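Local structure of protein Bug27 (Bordetella pertussis, 2QPQ) at residues A[73-78]-A[91-96]; A[133-136]-A[142-145]; A[188-191]-A[195-198]. The protein probably acts as a periplasmic solute-binding receptor of the Bug family, closing like a Venus flytrap on a small ligand and presenting it to a transport system. One frame throughout, in Å; residues are numbered along the deposited sequence.

Interaction 1. Residues A[73-78]-A[91-96]; sequences SSFAVN and KDFAAV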
loop_
_atom_site.group_PDB
_atom_site.type_symbol
_atom_site.label_atom_id
_atom_site.label_comp_id
_atom_site.label_asym_id
_atom_site.label_seq_id
_atom_site.Cartn_x
_atom_site.Cartn_y
_atom_site.Cartn_z
ATOM N N SER A 73 -2.599 0.382 2.915
ATOM C CA SER A 73 -3.660 -0.624 2.714
ATOM C C SER A 73 -3.495 -1.928 3.498
ATOM O O SER A 73 -4.494 -2.534 3.879
ATOM C CB SER A 73 -3.830 -0.910 1.221
ATOM O OG SER A 73 -4.378 0.228 0.614
ATOM N N SER A 74 -2.251 -2.331 3.760
ATOM C CA SER A 74 -1.950 -3.465 4.637
ATOM C C SER A 74 -2.791 -3.436 5.907
ATOM O O SER A 74 -3.259 -4.466 6.366
ATOM C CB SER A 74 -0.464 -3.471 5.034
ATOM O OG SER A 74 0.410 -3.712 3.916
ATOM N N PHE A 75 -2.979 -2.246 6.483
ATOM C CA PHE A 75 -3.830 -2.101 7.671
ATOM C C PHE A 75 -5.222 -2.718 7.429
ATOM O O PHE A 75 -5.822 -3.340 8.331
ATOM C CB PHE A 75 -3.936 -0.610 8.074
ATOM C CG PHE A 75 -4.834 -0.358 9.268
ATOM C CD1 PHE A 75 -4.293 -0.308 10.559
ATOM C CD2 PHE A 75 -6.224 -0.206 9.106
ATOM C CE1 PHE A 75 -5.134 -0.055 11.702
ATOM C CE2 PHE A 75 -7.079 0.002 10.251
ATOM C CZ PHE A 75 -6.483 0.118 11.539
ATOM N N ALA A 76 -5.772 -2.510 6.239
ATOM C CA ALA A 76 -7.104 -3.069 5.926
ATOM C C ALA A 76 -7.055 -4.562 5.597
ATOM O O ALA A 76 -8.090 -5.235 5.648
ATOM C CB ALA A 76 -7.787 -2.282 4.814
ATOM N N VAL A 77 -5.872 -5.072 5.227
ATOM C CA VAL A 77 -5.704 -6.503 4.946
ATOM C C VAL A 77 -5.599 -7.321 6.227
ATOM O O VAL A 77 -6.085 -8.466 6.312
ATOM C CB VAL A 77 -4.439 -6.790 4.079
ATOM C CG1 VAL A 77 -4.279 -8.305 3.819
ATOM C CG2 VAL A 77 -4.513 -6.041 2.745
ATOM N N ASN A 78 -4.977 -6.731 7.231
ATOM C CA ASN A 78 -4.657 -7.464 8.450
ATOM C C ASN A 78 -5.808 -8.127 9.204
ATOM O O ASN A 78 -5.619 -9.242 9.715
ATOM C CB ASN A 78 -3.812 -6.593 9.392
ATOM C CG ASN A 78 -2.379 -6.403 8.912
ATOM O OD1 ASN A 78 -1.644 -5.592 9.460
ATOM N ND2 ASN A 78 -1.982 -7.142 7.914
ATOM N N LYS A 91 -13.201 0.181 15.233
ATOM C CA LYS A 91 -13.570 1.075 16.333
ATOM C C LYS A 91 -12.382 1.764 16.998
ATOM O O LYS A 91 -12.519 2.912 17.504
ATOM C CB LYS A 91 -14.346 0.323 17.405
ATOM C CG LYS A 91 -14.841 1.235 18.564
ATOM C CD LYS A 91 -16.106 2.027 18.157
ATOM C CE LYS A 91 -16.545 2.931 19.289
ATOM N NZ LYS A 91 -17.133 4.200 18.739
ATOM N N ASP A 92 -11.234 1.089 16.991
ATOM C CA ASP A 92 -10.115 1.575 17.804
ATOM C C ASP A 92 -9.238 2.645 17.127
ATOM O O ASP A 92 -8.232 3.067 17.686
ATOM C CB ASP A 92 -9.249 0.424 18.315
ATOM C CG ASP A 92 -9.961 -0.431 19.347
ATOM O OD1 ASP A 92 -10.997 0.010 19.902
ATOM O OD2 ASP A 92 -9.480 -1.558 19.587
ATOM N N PHE A 93 -9.605 3.011 15.910
ATOM C CA PHE A 93 -8.890 3.975 15.089
ATOM C C PHE A 93 -9.881 4.870 14.364
ATOM O O PHE A 93 -10.988 4.422 14.013
ATOM C CB PHE A 93 -7.997 3.252 14.061
ATOM C CG PHE A 93 -7.017 2.295 14.689
ATOM C CD1 PHE A 93 -5.778 2.742 15.156
ATOM C CD2 PHE A 93 -7.347 0.958 14.861
ATOM C CE1 PHE A 93 -4.887 1.846 15.781
ATOM C CE2 PHE A 93 -6.451 0.077 15.477
ATOM C CZ PHE A 93 -5.242 0.538 15.923
ATOM N N ALA A 94 -9.456 6.112 14.116
ATOM C CA ALA A 94 -10.228 7.094 13.371
ATOM C C ALA A 94 -9.277 7.720 12.355
ATOM O O ALA A 94 -8.128 8.087 12.664
ATOM C CB ALA A 94 -10.765 8.166 14.301
ATOM N N ALA A 95 -9.772 7.859 11.146
ATOM C CA ALA A 95 -8.945 8.344 10.047
ATOM C C ALA A 95 -8.758 9.844 10.092
ATOM O O ALA A 95 -9.657 10.585 10.502
ATOM C CB ALA A 95 -9.599 7.953 8.718
ATOM N N VAL A 96 -7.582 10.296 9.674
ATOM C CA VAL A 96 -7.282 11.729 9.577
ATOM C C VAL A 96 -7.145 12.156 8.130
ATOM O O VAL A 96 -7.873 13.062 7.642
ATOM C CB VAL A 96 -5.980 12.073 10.322
ATOM C CG1 VAL A 96 -5.623 13.559 10.106
ATOM C CG2 VAL A 96 -6.195 11.753 11.834
#
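This contact joins helix 74-81 to the first part of strand 93-109 through a T-shaped (edge-to-face) pair of phenylalanines, Phe75 and Phe93, in one lobe of the Venus-flytrap fold. The backbones stay well apart. The nearest CA atoms, those of Phe75 and Phe93, are 10.8 Å from each other, so the two rings have to span the gap alone. Phe75 supplies the edge. Its ring leaves the helix with CG anti to the backbone N (chi1 178°), which carries the ring away from the helix backbone to meet Phe93. Phe93 supplies the face. The two ring planes are almost perpendicular, at 87°, and the centroids are 5.2 Å apart. The far end of the Phe75 ring does the touching. Phe75 CZ lies 3.5 Å from Phe93 CD2, the shortest approach of the contact. Phe75 CE1 stands over the centre of the Phe93 ring, 3.9 Å above its plane. The C-H edge of one ring therefore points into the pi cloud of the other, the favourable sense for a weak electrostatic attraction added to van der Waals packing. Both phenylalanines are buried and the contact is wholly apolar. Only 83 Å² is covered, because just one residue of each segment takes part. Phe93 also makes an edge-to-face pair with Phe87, in the connection between helix and strand, and packs on Ala55 and Ala59 of helix 52-59. Phe75 in turn rests on Val282 of helix 275-296 and on Leu233 of strand 227-235, which pairs antiparallel with strand 93-109. The pair of rings thus lies in the layer where helices 52-59, 74-81 and 275-296 meet the central sheet.

Interaction 2. Residues A[133-136]-A[142-145]; sequences YGSC and QHLA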
loop_
_atom_site.group_PDB
_atom_site.type_symbol
_atom_site.label_atom_id
_atom_site.label_comp_id
_atom_site.label_asym_id
_atom_site.label_seq_id
_atom_site.Cartn_x
_atom_site.Cartn_y
_atom_site.Cartn_z
ATOM N N TYR A 133 4.701 -15.907 -8.948
ATOM C CA TYR A 133 4.894 -14.472 -8.931
ATOM C C TYR A 133 5.442 -14.079 -7.590
ATOM O O TYR A 133 4.922 -14.509 -6.556
ATOM C CB TYR A 133 3.575 -13.747 -9.211
ATOM C CG TYR A 133 2.475 -13.830 -8.144
ATOM C CD1 TYR A 133 2.304 -12.797 -7.227
ATOM C CD2 TYR A 133 1.595 -14.899 -8.090
ATOM C CE1 TYR A 133 1.323 -12.843 -6.250
ATOM C CE2 TYR A 133 0.574 -14.962 -7.098
ATOM C CZ TYR A 133 0.454 -13.913 -6.209
ATOM O OH TYR A 133 -0.521 -13.890 -5.274
ATOM N N GLY A 134 6.478 -13.260 -7.595
ATOM C CA GLY A 134 6.959 -12.672 -6.336
ATOM C C GLY A 134 6.027 -11.563 -5.852
ATOM O O GLY A 134 5.252 -11.015 -6.637
ATOM N N SER A 135 6.038 -11.275 -4.548
ATOM C CA SER A 135 5.394 -10.070 -4.034
ATOM C C SER A 135 6.273 -9.447 -2.974
ATOM O O SER A 135 7.260 -10.034 -2.596
ATOM C CB SER A 135 4.006 -10.370 -3.439
ATOM O OG SER A 135 4.150 -10.884 -2.130
ATOM N N CYS A 136 5.846 -8.287 -2.471
ATOM C CA CYS A 136 6.503 -7.528 -1.414
ATOM C C CYS A 136 6.271 -8.166 -0.014
ATOM O O CYS A 136 6.814 -7.690 0.971
ATOM C CB CYS A 136 5.986 -6.046 -1.476
ATOM S SG CYS A 136 6.504 -5.345 -3.087
ATOM N N GLN A 142 0.256 -6.239 -2.438
ATOM C CA GLN A 142 0.897 -6.768 -3.677
ATOM C C GLN A 142 0.589 -8.256 -3.794
ATOM O O GLN A 142 0.123 -8.740 -4.832
ATOM C CB GLN A 142 2.419 -6.495 -3.656
ATOM C CG GLN A 142 2.726 -5.018 -3.894
ATOM C CD GLN A 142 2.318 -4.129 -2.712
ATOM O OE1 GLN A 142 2.505 -4.506 -1.578
ATOM N NE2 GLN A 142 1.717 -2.948 -2.995
ATOM N N HIS A 143 0.797 -8.976 -2.698
ATOM C CA HIS A 143 0.321 -10.368 -2.611
ATOM C C HIS A 143 -1.167 -10.460 -2.991
ATOM O O HIS A 143 -1.551 -11.237 -3.858
ATOM C CB HIS A 143 0.585 -10.898 -1.201
ATOM C CG HIS A 143 0.055 -12.275 -0.944
ATOM N ND1 HIS A 143 -0.004 -12.825 0.325
ATOM C CD2 HIS A 143 -0.445 -13.208 -1.782
ATOM C CE1 HIS A 143 -0.514 -14.039 0.248
ATOM N NE2 HIS A 143 -0.783 -14.298 -1.022
ATOM N N LEU A 144 -2.010 -9.651 -2.363
ATOM C CA LEU A 144 -3.434 -9.723 -2.661
ATOM C C LEU A 144 -3.799 -9.335 -4.112
ATOM O O LEU A 144 -4.753 -9.878 -4.658
ATOM C CB LEU A 144 -4.241 -8.896 -1.658
ATOM C CG LEU A 144 -4.285 -9.377 -0.194
ATOM C CD1 LEU A 144 -5.476 -8.732 0.525
ATOM C CD2 LEU A 144 -4.287 -10.878 -0.039
ATOM N N ALA A 145 -3.035 -8.425 -4.732
ATOM C CA ALA A 145 -3.250 -8.094 -6.143
ATOM C C ALA A 145 -3.116 -9.353 -7.030
ATOM O O ALA A 145 -3.952 -9.589 -7.927
ATOM C CB ALA A 145 -2.336 -6.958 -6.621
#
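Tyr133 and His143 cross at about a right angle at the start of a beta-alpha-beta unit made of strand 132-135, helix 141-153 and strand 158-161. The tyrosine comes from the strand and the histidine from the first turn of the helix. Tyr133 CG sits between the backbone N and the carbonyl carbon (chi1 68°), which turns the ring toward the helix. Its hydroxyl arrives at the edge of the imidazole, in the ring plane, with Tyr133 OH 3.6 Å from His143 CD2. Tyr133 OH is also 3.2 Å from His143 O. The hydroxyl is hydrogen-bonded to Glu147 OE2, so a second bond to His143 O is not settled, there being one proton for the two. The histidine is held from other directions. His143 ND1 accepts a hydrogen bond from Gly139 N, and the imidazole stacks on the ring of His159. These partners should fix the rotation of the ring. Ser135 CB packs against the helix backbone, 3.6 Å from His143 N. Ser135 OG passes 3.7 Å from His143 CB, but the hydrogen-bond partner of that oxygen is Gly137 N, in the turn that connects strand and helix. Cys136 is tied to Cys165 by a disulfide. Gln142 NE2 is bonded to Gln228 OE1 and Ser104 OG, so two partners hold the amide. Gln142 OE1 faces a bound citrate, probably from the crystallisation liquor. Its presence is consistent with a ligand pocket beside the start of this helix. On the cysteine side Gln142 CG packs 3.9 Å from Cys136 SG, while Gln142 OE1 stands 3.8 Å from Cys136 CB.

Interaction 3. Residues A[188-191]-A[195-198]; sequences IPFI and KLQA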
loop_
_atom_site.group_PDB
_atom_site.type_symbol
_atom_site.label_atom_id
_atom_site.label_comp_id
_atom_site.label_asym_id
_atom_site.label_seq_id
_atom_site.Cartn_x
_atom_site.Cartn_y
_atom_site.Cartn_z
ATOM N N ILE A 188 9.329 1.615 -11.062
ATOM C CA ILE A 188 9.372 2.589 -12.176
ATOM C C ILE A 188 10.807 2.870 -12.666
ATOM O O ILE A 188 11.047 2.787 -13.865
ATOM C CB ILE A 188 8.506 3.898 -11.909
ATOM C CG1 ILE A 188 7.028 3.613 -12.182
ATOM C CG2 ILE A 188 8.886 5.035 -12.848
ATOM C CD1 ILE A 188 6.087 4.713 -11.675
ATOM N N PRO A 189 11.775 3.129 -11.765
ATOM C CA PRO A 189 13.131 3.344 -12.320
ATOM C C PRO A 189 13.661 2.220 -13.218
ATOM O O PRO A 189 14.388 2.489 -14.181
ATOM C CB PRO A 189 14.030 3.479 -11.077
ATOM C CG PRO A 189 13.124 3.716 -9.919
ATOM C CD PRO A 189 11.739 3.274 -10.296
ATOM N N PHE A 190 13.315 0.973 -12.901
ATOM C CA PHE A 190 13.804 -0.191 -13.644
ATOM C C PHE A 190 13.080 -0.383 -14.950
ATOM O O PHE A 190 13.678 -0.834 -15.952
ATOM C CB PHE A 190 13.713 -1.458 -12.767
ATOM C CG PHE A 190 14.498 -1.329 -11.508
ATOM C CD1 PHE A 190 15.887 -1.459 -11.531
ATOM C CD2 PHE A 190 13.872 -0.991 -10.322
ATOM C CE1 PHE A 190 16.631 -1.299 -10.379
ATOM C CE2 PHE A 190 14.614 -0.837 -9.147
ATOM C CZ PHE A 190 15.979 -0.973 -9.182
ATOM N N ILE A 191 11.801 -0.029 -14.931
ATOM C CA ILE A 191 10.958 -0.113 -16.110
ATOM C C ILE A 191 11.450 0.943 -17.125
ATOM O O ILE A 191 11.675 0.599 -18.284
ATOM C CB ILE A 191 9.488 0.081 -15.785
ATOM C CG1 ILE A 191 8.975 -1.071 -14.913
ATOM C CG2 ILE A 191 8.646 0.167 -17.093
ATOM C CD1 ILE A 191 7.605 -0.818 -14.336
ATOM N N LYS A 195 15.100 -2.480 -17.788
ATOM C CA LYS A 195 15.555 -3.689 -17.125
ATOM C C LYS A 195 14.372 -4.597 -16.778
ATOM O O LYS A 195 14.526 -5.800 -16.608
ATOM C CB LYS A 195 16.366 -3.328 -15.878
ATOM C CG LYS A 195 17.658 -2.585 -16.235
ATOM C CD LYS A 195 18.625 -2.531 -15.084
ATOM C CE LYS A 195 20.065 -2.417 -15.591
ATOM N NZ LYS A 195 21.047 -3.385 -14.912
ATOM N N LEU A 196 13.196 -3.997 -16.667
ATOM C CA LEU A 196 11.949 -4.734 -16.454
ATOM C C LEU A 196 10.935 -4.253 -17.467
ATOM O O LEU A 196 10.994 -3.113 -17.921
ATOM C CB LEU A 196 11.347 -4.436 -15.068
ATOM C CG LEU A 196 12.215 -4.873 -13.874
ATOM C CD1 LEU A 196 11.678 -4.284 -12.607
ATOM C CD2 LEU A 196 12.270 -6.421 -13.754
ATOM N N GLN A 197 9.954 -5.105 -17.708
ATOM C CA GLN A 197 8.798 -4.782 -18.494
ATOM C C GLN A 197 7.558 -4.888 -17.607
ATOM O O GLN A 197 7.452 -5.815 -16.821
ATOM C CB GLN A 197 8.757 -5.830 -19.558
ATOM C CG GLN A 197 7.680 -5.768 -20.570
ATOM C CD GLN A 197 7.969 -6.826 -21.616
ATOM O OE1 GLN A 197 9.021 -6.759 -22.286
ATOM N NE2 GLN A 197 7.088 -7.849 -21.717
ATOM N N ALA A 198 6.646 -3.929 -17.736
ATOM C CA ALA A 198 5.408 -3.917 -16.984
ATOM C C ALA A 198 4.221 -4.449 -17.796
ATOM O O ALA A 198 3.924 -3.945 -18.883
ATOM C CB ALA A 198 5.128 -2.507 -16.453
HETATM O O HOH W 1 10.562 -1.365 -19.882
#
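Phe190 O, near the end of helix 184-192, meets the backbone of Lys195 and Leu196 where the chain turns into strand 196-201. This is a helix-to-strand turn at the surface, within the run of strand 180-183, helix 184-192 and strand 196-201. Both of these strands are antiparallel to the long strand 93-109. The tight part lies around the helix end. Lys195 N donates to Phe190 O at 2.8 Å, nearly in line with the carbonyl bond (165°). Leu196 N donates to the same Phe190 O at 3.3 Å, a longer bond that comes from above the carbonyl plane. One carbonyl oxygen therefore collects two successive N-H groups. Next to it Ile191 CA points its hydrogen at Leu196 O, 3.5 Å away and almost straight (169°). Leu196 CD1 presses on Phe190 CB at 3.5 Å, and Leu169 and Leu173 of helix 165-173 cover the leucine further. Ile191 crosses Leu196 at about a right angle, with Ile191 CG1 4.1 Å from Leu196 CB, and its extended chain (chi2 169°) carries Ile191 CD1 to 3.7 Å from Ala198 CB. Ile191 also touches Val107 and Ala198 touches Val105, both of strand 93-109.

The other side is looser. The ends of Phe190 and Lys195 lead away from the contact; Lys195 is exposed and Phe190 partly so. Away from these two side chains, a water bridges the segments, donating to Ile191 O at 2.8 Å and to Leu196 O at 2.7 Å. It joins two carbonyls that could not bond to each other. The polar links thus run through main-chain atoms and one water. The shape of the turn is probably set largely by backbone bonds, while the aliphatic side chains pack against strand 93-109 and helix 165-173.

Interactions 1 and 2 are buried, while interaction 3 lies at the surface, about 31 Å between centres from interaction 1 and on the opposite side of the chain's centre. All three reach the same branched sheet. Interaction 1 uses strand 93-109 itself, and interaction 3 uses its neighbour 196-201. Interactions 1 and 2 touch directly, where Val77 CG1 packs on Leu144 CD1 at 3.5 Å. Their chemistry follows their place. Interaction 1 is purely aromatic and spans separated backbones. Interaction 2 mixes polar side chains with a disulfide cysteine near a bound citrate. Interaction 3 depends on main-chain bonds, a water and aliphatic packing.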